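Long-range contacts in hydroxyethylphosphonate dioxygenase (Streptomyces albus, PDB 6B9R), which probably cleaves the carbon-carbon bond of 2-hydroxyethylphosphonate at an iron centre using dioxygen, yielding hydroxymethylphosphonate and formate: residues Leu151-Phe157 and Ile203-Gly209; Ala35-Leu41 and Arg63-Trp68; Ala327-Leu333 and Leu345-Thr351. All coordinates share one frame. Residues are numbered along the deposited sequence.

Interaction 1. Residues Leu151-Phe157 and Ile203-Gly209; sequences LYQFTYF and ILALTYG. With FE (Fe (III) ion), chain E; 2HE ((2-hydroxyethyl)phosphonic acid), chain F.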
loop_
_atom_site.group_PDB
_atom_site.type_symbol
_atom_site.label_atom_id
_atom_site.label_comp_id
_atom_site.label_asym_id
_atom_site.label_seq_id
_atom_site.Cartn_x
_atom_site.Cartn_y
_atom_site.Cartn_z
ATOM N N LEU A 151 -11.053 10.357 -6.494
ATOM C CA LEU A 151 -11.592 9.132 -5.918
ATOM C C LEU A 151 -12.342 8.313 -6.965
ATOM O O LEU A 151 -13.028 8.860 -7.833
ATOM C CB LEU A 151 -12.512 9.449 -4.740
ATOM C CG LEU A 151 -11.799 10.022 -3.505
ATOM C CD1 LEU A 151 -12.710 9.982 -2.267
ATOM C CD2 LEU A 151 -10.518 9.245 -3.253
ATOM N N TYR A 152 -12.176 6.992 -6.893
ATOM C CA TYR A 152 -13.033 6.082 -7.642
ATOM C C TYR A 152 -14.486 6.294 -7.233
ATOM O O TYR A 152 -14.775 6.706 -6.109
ATOM C CB TYR A 152 -12.638 4.633 -7.362
ATOM C CG TYR A 152 -11.252 4.273 -7.843
ATOM C CD1 TYR A 152 -10.121 4.603 -7.095
ATOM C CD2 TYR A 152 -11.076 3.587 -9.039
ATOM C CE1 TYR A 152 -8.852 4.272 -7.548
ATOM C CE2 TYR A 152 -9.817 3.243 -9.492
ATOM C CZ TYR A 152 -8.712 3.580 -8.744
ATOM O OH TYR A 152 -7.472 3.234 -9.206
ATOM N N GLN A 153 -15.420 6.007 -8.137
ATOM C CA GLN A 153 -16.816 6.121 -7.734
ATOM C C GLN A 153 -17.603 4.868 -8.069
ATOM O O GLN A 153 -17.518 4.346 -9.182
ATOM C CB GLN A 153 -17.497 7.328 -8.369
ATOM C CG GLN A 153 -18.829 7.644 -7.717
ATOM C CD GLN A 153 -19.340 9.017 -8.110
ATOM O OE1 GLN A 153 -18.612 9.994 -8.043
ATOM N NE2 GLN A 153 -20.595 9.089 -8.532
ATOM N N PHE A 154 -18.353 4.392 -7.088
ATOM C CA PHE A 154 -19.437 3.446 -7.288
ATOM C C PHE A 154 -20.731 4.198 -7.047
ATOM O O PHE A 154 -20.909 4.801 -5.982
ATOM C CB PHE A 154 -19.345 2.256 -6.327
ATOM C CG PHE A 154 -20.595 1.455 -6.302
ATOM C CD1 PHE A 154 -20.857 0.527 -7.297
ATOM C CD2 PHE A 154 -21.550 1.672 -5.329
ATOM C CE1 PHE A 154 -22.045 -0.189 -7.305
ATOM C CE2 PHE A 154 -22.751 0.964 -5.342
ATOM C CZ PHE A 154 -22.991 0.024 -6.330
ATOM N N THR A 155 -21.637 4.156 -8.016
ATOM C CA THR A 155 -22.886 4.886 -7.917
ATOM C C THR A 155 -24.050 3.922 -8.056
ATOM O O THR A 155 -24.071 3.102 -8.978
ATOM C CB THR A 155 -22.970 5.976 -8.984
ATOM O OG1 THR A 155 -21.849 6.863 -8.839
ATOM C CG2 THR A 155 -24.244 6.770 -8.813
ATOM N N TYR A 156 -25.000 4.020 -7.136
ATOM C CA TYR A 156 -26.250 3.270 -7.170
ATOM C C TYR A 156 -27.398 4.232 -7.445
ATOM O O TYR A 156 -27.497 5.268 -6.784
ATOM C CB TYR A 156 -26.474 2.554 -5.839
ATOM C CG TYR A 156 -27.758 1.780 -5.802
ATOM C CD1 TYR A 156 -27.809 0.478 -6.267
ATOM C CD2 TYR A 156 -28.923 2.353 -5.303
ATOM C CE1 TYR A 156 -28.999 -0.242 -6.234
ATOM C CE2 TYR A 156 -30.111 1.647 -5.270
ATOM C CZ TYR A 156 -30.143 0.351 -5.740
ATOM O OH TYR A 156 -31.328 -0.349 -5.699
ATOM N N PHE A 157 -28.260 3.900 -8.414
ATOM C CA PHE A 157 -29.291 4.824 -8.889
ATOM C C PHE A 157 -30.662 4.507 -8.293
ATOM O O PHE A 157 -31.055 3.343 -8.201
ATOM C CB PHE A 157 -29.374 4.788 -10.416
ATOM C CG PHE A 157 -28.124 5.269 -11.094
ATOM C CD1 PHE A 157 -27.926 6.621 -11.321
ATOM C CD2 PHE A 157 -27.144 4.373 -11.492
ATOM C CE1 PHE A 157 -26.775 7.079 -11.950
ATOM C CE2 PHE A 157 -25.989 4.812 -12.119
ATOM C CZ PHE A 157 -25.795 6.175 -12.345
ATOM N N ILE A 203 -28.979 9.449 -6.022
ATOM C CA ILE A 203 -27.956 8.418 -6.089
ATOM C C ILE A 203 -27.317 8.255 -4.717
ATOM O O ILE A 203 -27.323 9.162 -3.884
ATOM C CB ILE A 203 -26.865 8.722 -7.138
ATOM C CG1 ILE A 203 -26.057 9.974 -6.749
ATOM C CG2 ILE A 203 -27.469 8.836 -8.548
ATOM C CD1 ILE A 203 -25.027 10.371 -7.791
ATOM N N LEU A 204 -26.773 7.074 -4.496
ATOM C CA LEU A 204 -25.782 6.855 -3.450
ATOM C C LEU A 204 -24.451 6.831 -4.183
ATOM O O LEU A 204 -24.115 5.845 -4.844
ATOM C CB LEU A 204 -26.046 5.569 -2.671
ATOM C CG LEU A 204 -27.092 5.632 -1.541
ATOM C CD1 LEU A 204 -26.628 6.535 -0.398
ATOM C CD2 LEU A 204 -28.457 6.087 -2.040
ATOM N N ALA A 205 -23.732 7.953 -4.108
ATOM C CA ALA A 205 -22.423 8.140 -4.742
ATOM C C ALA A 205 -21.360 7.741 -3.728
ATOM O O ALA A 205 -20.962 8.546 -2.880
ATOM C CB ALA A 205 -22.243 9.588 -5.196
ATOM N N LEU A 206 -20.923 6.484 -3.794
ATOM C CA LEU A 206 -20.005 5.926 -2.814
ATOM C C LEU A 206 -18.591 6.001 -3.387
ATOM O O LEU A 206 -18.070 5.050 -3.979
ATOM C CB LEU A 206 -20.417 4.486 -2.464
ATOM C CG LEU A 206 -21.911 4.241 -2.166
ATOM C CD1 LEU A 206 -22.162 2.807 -1.681
ATOM C CD2 LEU A 206 -22.462 5.252 -1.164
ATOM N N THR A 207 -17.963 7.163 -3.217
ATOM C CA THR A 207 -16.588 7.300 -3.672
ATOM C C THR A 207 -15.623 6.744 -2.625
ATOM O O THR A 207 -15.929 6.680 -1.431
ATOM C CB THR A 207 -16.235 8.761 -3.992
ATOM O OG1 THR A 207 -16.196 9.530 -2.786
ATOM C CG2 THR A 207 -17.255 9.384 -4.949
ATOM N N TYR A 208 -14.448 6.329 -3.091
ATOM C CA TYR A 208 -13.454 5.693 -2.238
ATOM C C TYR A 208 -12.110 5.738 -2.955
ATOM O O TYR A 208 -12.025 6.055 -4.148
ATOM C CB TYR A 208 -13.867 4.260 -1.861
ATOM C CG TYR A 208 -13.763 3.250 -2.995
ATOM C CD1 TYR A 208 -14.784 3.129 -3.939
ATOM C CD2 TYR A 208 -12.659 2.407 -3.105
ATOM C CE1 TYR A 208 -14.700 2.211 -4.978
ATOM C CE2 TYR A 208 -12.559 1.475 -4.150
ATOM C CZ TYR A 208 -13.596 1.384 -5.084
ATOM O OH TYR A 208 -13.533 0.465 -6.125
ATOM N N GLY A 209 -11.049 5.456 -2.194
ATOM C CA GLY A 209 -9.709 5.728 -2.683
ATOM C C GLY A 209 -8.813 4.515 -2.901
ATOM O O GLY A 209 -8.326 4.288 -4.015
HETATM FE FE FE E . -18.544 12.057 -8.575
HETATM O O3 2HE F . -19.092 14.427 -8.195
HETATM P P 2HE F . -20.199 15.419 -8.241
HETATM O O1 2HE F . -19.986 16.438 -9.468
HETATM O O2 2HE F . -20.306 16.250 -6.858
HETATM C CA 2HE F . -21.703 14.449 -8.498
HETATM C CB 2HE F . -21.567 13.178 -7.664
HETATM O O4 2HE F . -20.699 12.223 -8.293
HETATM O O HOH W 1 -19.104 11.958 -6.084
#
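The iron site takes one of its ligands, Gln153, from this antiparallel strand pair, within a sheet consistent with the cupin fold of this enzyme family. Gln153 OE1 binds the iron at 2.1 Å, joined by His149, His190, a water and, from 2HE, O3 and O4. Gln153 NE2 donates to Thr155 OG1 (2.6 Å) and to 2HE O4 (3.1 Å), bonds that probably hold the amide with OE1 facing the metal. Phe154 N to Leu206 O (3.2 Å) is answered by Leu206 N to Phe154 O (2.8 Å), and Tyr156 and Leu204 repeat the pattern. Opposite Gln153, in a non-hydrogen-bonded pair, Thr207 CG2 comes within 3.4 Å of Gln153 OE1. On the other face Tyr152 CB lies over the Tyr208 ring, a CH-pi contact, and Phe154 CD2 meets Leu206 CD1 at 3.9 Å. Strand 152-158 is flanked by strands 202-208 and 181-184; Phe192 of strand 190-194 packs on the Gln153 face, while Leu415 and Leu417 of strand 412-419 meet the Tyr156, Leu204 and Leu206 face.

Interaction 2. Residues Ala35-Leu41 and Arg63-Trp68; sequences AEADLGL and RAAQAW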
loop_
_atom_site.group_PDB
_atom_site.type_symbol
_atom_site.label_atom_id
_atom_site.label_comp_id
_atom_site.label_asym_id
_atom_site.label_seq_id
_atom_site.Cartn_x
_atom_site.Cartn_y
_atom_site.Cartn_z
ATOM N N ALA A 35 18.689 8.857 21.018
ATOM C CA ALA A 35 17.510 9.602 20.569
ATOM C C ALA A 35 17.397 10.945 21.292
ATOM O O ALA A 35 17.018 11.956 20.680
ATOM C CB ALA A 35 16.238 8.767 20.764
ATOM N N GLU A 36 17.711 10.974 22.591
ATOM C CA GLU A 36 17.702 12.235 23.330
ATOM C C GLU A 36 18.701 13.220 22.742
ATOM O O GLU A 36 18.409 14.416 22.615
ATOM C CB GLU A 36 18.013 11.982 24.813
ATOM C CG GLU A 36 16.918 11.198 25.553
ATOM C CD GLU A 36 17.446 10.440 26.761
ATOM O OE1 GLU A 36 18.667 10.507 27.030
ATOM O OE2 GLU A 36 16.639 9.764 27.435
ATOM N N ALA A 37 19.898 12.738 22.399
ATOM C CA ALA A 37 20.907 13.609 21.806
ATOM C C ALA A 37 20.448 14.143 20.458
ATOM O O ALA A 37 20.585 15.339 20.182
ATOM C CB ALA A 37 22.233 12.862 21.666
ATOM N N ASP A 38 19.885 13.274 19.609
ATOM C CA ASP A 38 19.418 13.715 18.294
ATOM C C ASP A 38 18.242 14.683 18.403
ATOM O O ASP A 38 18.135 15.633 17.617
ATOM C CB ASP A 38 19.004 12.517 17.434
ATOM C CG ASP A 38 20.167 11.625 17.047
ATOM O OD1 ASP A 38 21.337 11.993 17.294
ATOM O OD2 ASP A 38 19.904 10.531 16.511
ATOM N N LEU A 39 17.326 14.442 19.332
ATOM C CA LEU A 39 16.106 15.231 19.403
ATOM C C LEU A 39 16.213 16.416 20.350
ATOM O O LEU A 39 15.235 17.156 20.499
ATOM C CB LEU A 39 14.927 14.340 19.818
ATOM C CG LEU A 39 14.616 13.131 18.920
ATOM C CD1 LEU A 39 13.542 12.238 19.538
ATOM C CD2 LEU A 39 14.174 13.565 17.525
ATOM N N GLY A 40 17.364 16.620 20.986
ATOM C CA GLY A 40 17.472 17.678 21.972
ATOM C C GLY A 40 16.568 17.490 23.170
ATOM O O GLY A 40 16.061 18.472 23.716
ATOM N N LEU A 41 16.337 16.252 23.586
ATOM C CA LEU A 41 15.547 15.996 24.777
ATOM C C LEU A 41 16.445 15.952 26.008
ATOM O O LEU A 41 17.650 15.694 25.907
ATOM C CB LEU A 41 14.792 14.681 24.632
ATOM C CG LEU A 41 13.782 14.666 23.473
ATOM C CD1 LEU A 41 13.207 13.277 23.304
ATOM C CD2 LEU A 41 12.678 15.681 23.724
ATOM N N ARG A 63 10.683 18.546 15.155
ATOM C CA ARG A 63 12.113 18.411 15.398
ATOM C C ARG A 63 12.627 17.054 14.937
ATOM O O ARG A 63 13.744 16.953 14.407
ATOM C CB ARG A 63 12.415 18.624 16.884
ATOM C CG ARG A 63 12.384 20.092 17.293
ATOM C CD ARG A 63 11.949 20.259 18.737
ATOM N NE ARG A 63 12.823 19.561 19.675
ATOM C CZ ARG A 63 12.489 19.295 20.935
ATOM N NH1 ARG A 63 13.335 18.654 21.731
ATOM N NH2 ARG A 63 11.300 19.665 21.398
ATOM N N ALA A 64 11.823 16.000 15.119
ATOM C CA ALA A 64 12.248 14.666 14.702
ATOM C C ALA A 64 12.383 14.571 13.181
ATOM O O ALA A 64 13.320 13.938 12.679
ATOM C CB ALA A 64 11.270 13.613 15.220
ATOM N N ALA A 65 11.466 15.201 12.432
ATOM C CA ALA A 65 11.573 15.226 10.974
ATOM C C ALA A 65 12.764 16.040 10.487
ATOM O O ALA A 65 13.198 15.847 9.345
ATOM C CB ALA A 65 10.290 15.775 10.341
ATOM N N GLN A 66 13.287 16.949 11.317
ATOM C CA GLN A 66 14.486 17.691 10.953
ATOM C C GLN A 66 15.743 16.915 11.320
ATOM O O GLN A 66 16.688 16.850 10.524
ATOM C CB GLN A 66 14.496 19.066 11.632
ATOM C CG GLN A 66 13.493 20.054 11.065
ATOM N N ALA A 67 15.775 16.320 12.521
ATOM C CA ALA A 67 16.971 15.614 12.979
ATOM C C ALA A 67 17.163 14.270 12.287
ATOM O O ALA A 67 18.301 13.842 12.072
ATOM C CB ALA A 67 16.908 15.392 14.489
ATOM N N TRP A 68 16.078 13.598 11.923
ATOM C CA TRP A 68 16.109 12.246 11.400
ATOM C C TRP A 68 15.553 12.228 9.984
ATOM O O TRP A 68 14.777 13.113 9.604
ATOM C CB TRP A 68 15.273 11.294 12.272
ATOM C CG TRP A 68 15.863 10.924 13.596
ATOM C CD1 TRP A 68 17.176 11.021 13.981
ATOM C CD2 TRP A 68 15.149 10.395 14.721
ATOM N NE1 TRP A 68 17.315 10.573 15.281
ATOM C CE2 TRP A 68 16.086 10.198 15.759
ATOM C CE3 TRP A 68 13.806 10.080 14.955
ATOM C CZ2 TRP A 68 15.722 9.685 17.008
ATOM C CZ3 TRP A 68 13.445 9.578 16.195
ATOM C CH2 TRP A 68 14.406 9.388 17.208
#
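Two hydrogen bonds and a leucine-tryptophan contact join the C-terminal ends of helices 32-39 and 58-67 in the N-terminal helical region, the contact's centre about 35 Å from that of the chain. The helices meet almost at right angles: the axes of 35-39 and 63-67 make an angle of 95° and approach to 10.1 Å. Trp68 NE1 donates to Asp38 OD2 at 2.9 Å in a nearly straight bond, and the same oxygen is held by a salt bridge from Arg30, so this acceptor serves two donors. Farther along, Arg63 NH1 reaches Leu39 O at 2.7 Å. That carbonyl lies where helix 32-39 is running out, and the arginine supplies a donor. The other end of the guanidinium is used too, since Arg63 NH2 forms a salt bridge with Asp59. Just beyond, Gly40 takes a positive phi, and Leu41 N turns back to Glu36 O (2.9 Å). Trp68 N is satisfied by Ala64 O (2.9 Å). Between the polar bonds lies Leu39: its CD2 sits over the six-membered ring of Trp68, a CH-pi contact 4.0 Å from the centroid, and also 3.7 Å from Ala64 CB. Ala35 CB meets the ring edge at Trp68 CZ2 (3.9 Å). Phe46 of helix 46-51 covers Ala35, Leu39 and Leu41, Leu75 lies against Ala64, and Arg118 of the second subunit donates to Ala65 O at the far side of helix 58-67.

Interaction 3. Residues Ala327-Leu333 and Leu345-Thr351; sequences AYRFTQL and LAVDVLT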
loop_
_atom_site.group_PDB
_atom_site.type_symbol
_atom_site.label_atom_id
_atom_site.label_comp_id
_atom_site.label_asym_id
_atom_site.label_seq_id
_atom_site.Cartn_x
_atom_site.Cartn_y
_atom_site.Cartn_z
ATOM N N ALA A 327 -31.460 -16.778 3.801
ATOM C CA ALA A 327 -31.542 -15.649 4.716
ATOM C C ALA A 327 -31.414 -14.323 3.989
ATOM O O ALA A 327 -32.019 -13.327 4.406
ATOM C CB ALA A 327 -30.448 -15.751 5.784
ATOM N N TYR A 328 -30.622 -14.291 2.924
ATOM C CA TYR A 328 -30.392 -13.083 2.151
ATOM C C TYR A 328 -30.446 -13.444 0.681
ATOM O O TYR A 328 -30.104 -14.565 0.294
ATOM C CB TYR A 328 -29.005 -12.447 2.431
ATOM C CG TYR A 328 -28.627 -12.413 3.886
ATOM C CD1 TYR A 328 -29.348 -11.649 4.789
ATOM C CD2 TYR A 328 -27.542 -13.141 4.357
ATOM C CE1 TYR A 328 -29.002 -11.623 6.136
ATOM C CE2 TYR A 328 -27.177 -13.109 5.689
ATOM C CZ TYR A 328 -27.903 -12.340 6.569
ATOM O OH TYR A 328 -27.552 -12.315 7.893
ATOM N N ARG A 329 -30.836 -12.478 -0.139
ATOM C CA ARG A 329 -30.711 -12.615 -1.585
ATOM C C ARG A 329 -29.808 -11.489 -2.055
ATOM O O ARG A 329 -30.090 -10.315 -1.794
ATOM C CB ARG A 329 -32.076 -12.571 -2.280
ATOM C CG ARG A 329 -32.067 -13.194 -3.683
ATOM C CD ARG A 329 -31.543 -12.216 -4.727
ATOM N NE ARG A 329 -32.385 -11.021 -4.790
ATOM C CZ ARG A 329 -33.480 -10.892 -5.535
ATOM N NH1 ARG A 329 -33.904 -11.885 -6.325
ATOM N NH2 ARG A 329 -34.156 -9.752 -5.498
ATOM N N PHE A 330 -28.707 -11.845 -2.704
ATOM C CA PHE A 330 -27.735 -10.859 -3.149
ATOM C C PHE A 330 -27.896 -10.587 -4.636
ATOM O O PHE A 330 -28.195 -11.500 -5.410
ATOM C CB PHE A 330 -26.304 -11.326 -2.895
ATOM C CG PHE A 330 -25.968 -11.576 -1.452
ATOM C CD1 PHE A 330 -26.091 -10.576 -0.497
ATOM C CD2 PHE A 330 -25.463 -12.805 -1.061
ATOM C CE1 PHE A 330 -25.740 -10.817 0.836
ATOM C CE2 PHE A 330 -25.113 -13.045 0.264
ATOM C CZ PHE A 330 -25.260 -12.050 1.209
ATOM N N THR A 331 -27.662 -9.331 -5.026
ATOM C CA THR A 331 -27.566 -8.922 -6.419
ATOM C C THR A 331 -26.214 -8.246 -6.609
ATOM O O THR A 331 -25.861 -7.339 -5.845
ATOM C CB THR A 331 -28.700 -7.967 -6.806
ATOM O OG1 THR A 331 -29.969 -8.603 -6.592
ATOM C CG2 THR A 331 -28.598 -7.584 -8.281
ATOM N N GLN A 332 -25.456 -8.695 -7.608
ATOM C CA GLN A 332 -24.115 -8.164 -7.852
ATOM C C GLN A 332 -24.207 -6.861 -8.640
ATOM O O GLN A 332 -24.796 -6.826 -9.728
ATOM C CB GLN A 332 -23.267 -9.193 -8.603
ATOM C CG GLN A 332 -21.897 -8.677 -9.083
ATOM C CD GLN A 332 -21.215 -9.636 -10.064
ATOM O OE1 GLN A 332 -21.213 -10.853 -9.864
ATOM N NE2 GLN A 332 -20.645 -9.086 -11.139
ATOM N N LEU A 333 -23.642 -5.788 -8.086
ATOM C CA LEU A 333 -23.690 -4.487 -8.723
ATOM C C LEU A 333 -22.349 -4.209 -9.403
ATOM O O LEU A 333 -21.473 -5.078 -9.483
ATOM C CB LEU A 333 -24.088 -3.418 -7.695
ATOM C CG LEU A 333 -25.313 -3.814 -6.855
ATOM C CD1 LEU A 333 -25.587 -2.778 -5.756
ATOM C CD2 LEU A 333 -26.536 -4.005 -7.764
ATOM N N LEU A 345 -23.093 -4.840 -3.623
ATOM C CA LEU A 345 -24.242 -5.731 -3.550
ATOM C C LEU A 345 -25.508 -4.992 -3.154
ATOM O O LEU A 345 -25.489 -4.119 -2.283
ATOM C CB LEU A 345 -24.018 -6.855 -2.533
ATOM C CG LEU A 345 -22.854 -7.800 -2.828
ATOM C CD1 LEU A 345 -22.538 -8.649 -1.591
ATOM C CD2 LEU A 345 -23.185 -8.678 -4.013
ATOM N N ALA A 346 -26.619 -5.372 -3.787
ATOM C CA ALA A 346 -27.933 -5.130 -3.219
ATOM C C ALA A 346 -28.288 -6.362 -2.398
ATOM O O ALA A 346 -28.146 -7.491 -2.876
ATOM C CB ALA A 346 -28.981 -4.876 -4.312
ATOM N N VAL A 347 -28.714 -6.150 -1.158
ATOM C CA VAL A 347 -28.958 -7.239 -0.221
ATOM C C VAL A 347 -30.419 -7.198 0.186
ATOM O O VAL A 347 -30.854 -6.251 0.853
ATOM C CB VAL A 347 -28.059 -7.137 1.021
ATOM C CG1 VAL A 347 -28.312 -8.333 1.949
ATOM C CG2 VAL A 347 -26.588 -7.025 0.614
ATOM N N ASP A 348 -31.176 -8.228 -0.190
ATOM C CA ASP A 348 -32.515 -8.417 0.349
ATOM C C ASP A 348 -32.382 -9.241 1.614
ATOM O O ASP A 348 -31.926 -10.391 1.564
ATOM C CB ASP A 348 -33.436 -9.112 -0.652
ATOM C CG ASP A 348 -33.762 -8.236 -1.833
ATOM O OD1 ASP A 348 -34.032 -7.040 -1.617
ATOM O OD2 ASP A 348 -33.735 -8.735 -2.974
ATOM N N VAL A 349 -32.743 -8.646 2.745
ATOM C CA VAL A 349 -32.670 -9.329 4.029
ATOM C C VAL A 349 -34.007 -10.021 4.234
ATOM O O VAL A 349 -35.038 -9.363 4.390
ATOM C CB VAL A 349 -32.357 -8.361 5.173
ATOM C CG1 VAL A 349 -32.298 -9.123 6.503
ATOM C CG2 VAL A 349 -31.026 -7.653 4.903
ATOM N N LEU A 350 -33.988 -11.353 4.209
ATOM C CA LEU A 350 -35.207 -12.150 4.223
ATOM C C LEU A 350 -35.510 -12.736 5.589
ATOM O O LEU A 350 -36.683 -12.861 5.957
ATOM C CB LEU A 350 -35.102 -13.289 3.201
ATOM C CG LEU A 350 -34.750 -12.845 1.773
ATOM C CD1 LEU A 350 -34.501 -14.046 0.878
ATOM C CD2 LEU A 350 -35.838 -11.939 1.202
ATOM N N THR A 351 -34.481 -13.083 6.348
ATOM C CA THR A 351 -34.685 -13.754 7.618
ATOM C C THR A 351 -35.079 -12.755 8.696
ATOM O O THR A 351 -34.585 -11.622 8.742
ATOM C CB THR A 351 -33.423 -14.515 8.033
ATOM O OG1 THR A 351 -33.624 -15.107 9.324
ATOM C CG2 THR A 351 -32.209 -13.589 8.079
#
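On each face of this antiparallel beta hairpin, side chains of one strand fit beside those of the other. On the face of Tyr328, Phe330, Val347 and Leu345, Val347 CG1 pushes into the gap between the two aromatic side chains, 3.7 Å from Phe330 CE1 and 4.2 Å from Tyr328 CB. The phenyl ring is bordered next by Leu345 CD1, 4.2 Å from Phe330 CD1, while Val349 CG1 sits 4.2 Å from Tyr328 CE1. The reverse face is shallower at one end: Thr331 CB meets Ala346 CB at 4.0 Å, and Leu333 folds over this low spot, with its CD1 4.2 Å from Ala346 CB. Farther along, Arg329 curls round so that NH2 makes a salt bridge with Asp348 OD2 (2.8 Å). The backbones are laced by paired bonds, Arg329 N to Asp348 O (2.9 Å) and Asp348 N to Arg329 O (2.8 Å), with Thr331 and Ala346 paired likewise. Ala327 O accepts from both Leu350 N (2.8 Å) and Thr351 N (3.1 Å), and Ala327 CB rests 3.6 Å from Thr351 CG2. On the outer side, Ala327 and Tyr328 both face Tyr320 in a classic beta bulge with strand 317-320. Strand 412-419 flanks strand 343-349, and Leu250 of the second subunit packs on Phe330 and Leu345.

In the fold
The three contacts follow one another along the chain; none nests in or crosses another. Interaction 2 comes first, closing a loop of 21 residues that contains helix 46-51 and tying helix 32-39 to helix 58-67. Interaction 1 then brings strand 202-208 back beside strand 152-158 after an all-strand-and-loop excursion of 45 residues, and interaction 3 closes the hairpin whose 11-residue connection runs between Leu333 and Leu345. Interactions 1 and 3 belong to different antiparallel sheets that meet face to face where Leu333 CB touches Phe154 CE1 (3.8 Å). Interaction 2 stands apart, its centre about 43 Å from that of interaction 1, yet all three contacts touch the second subunit.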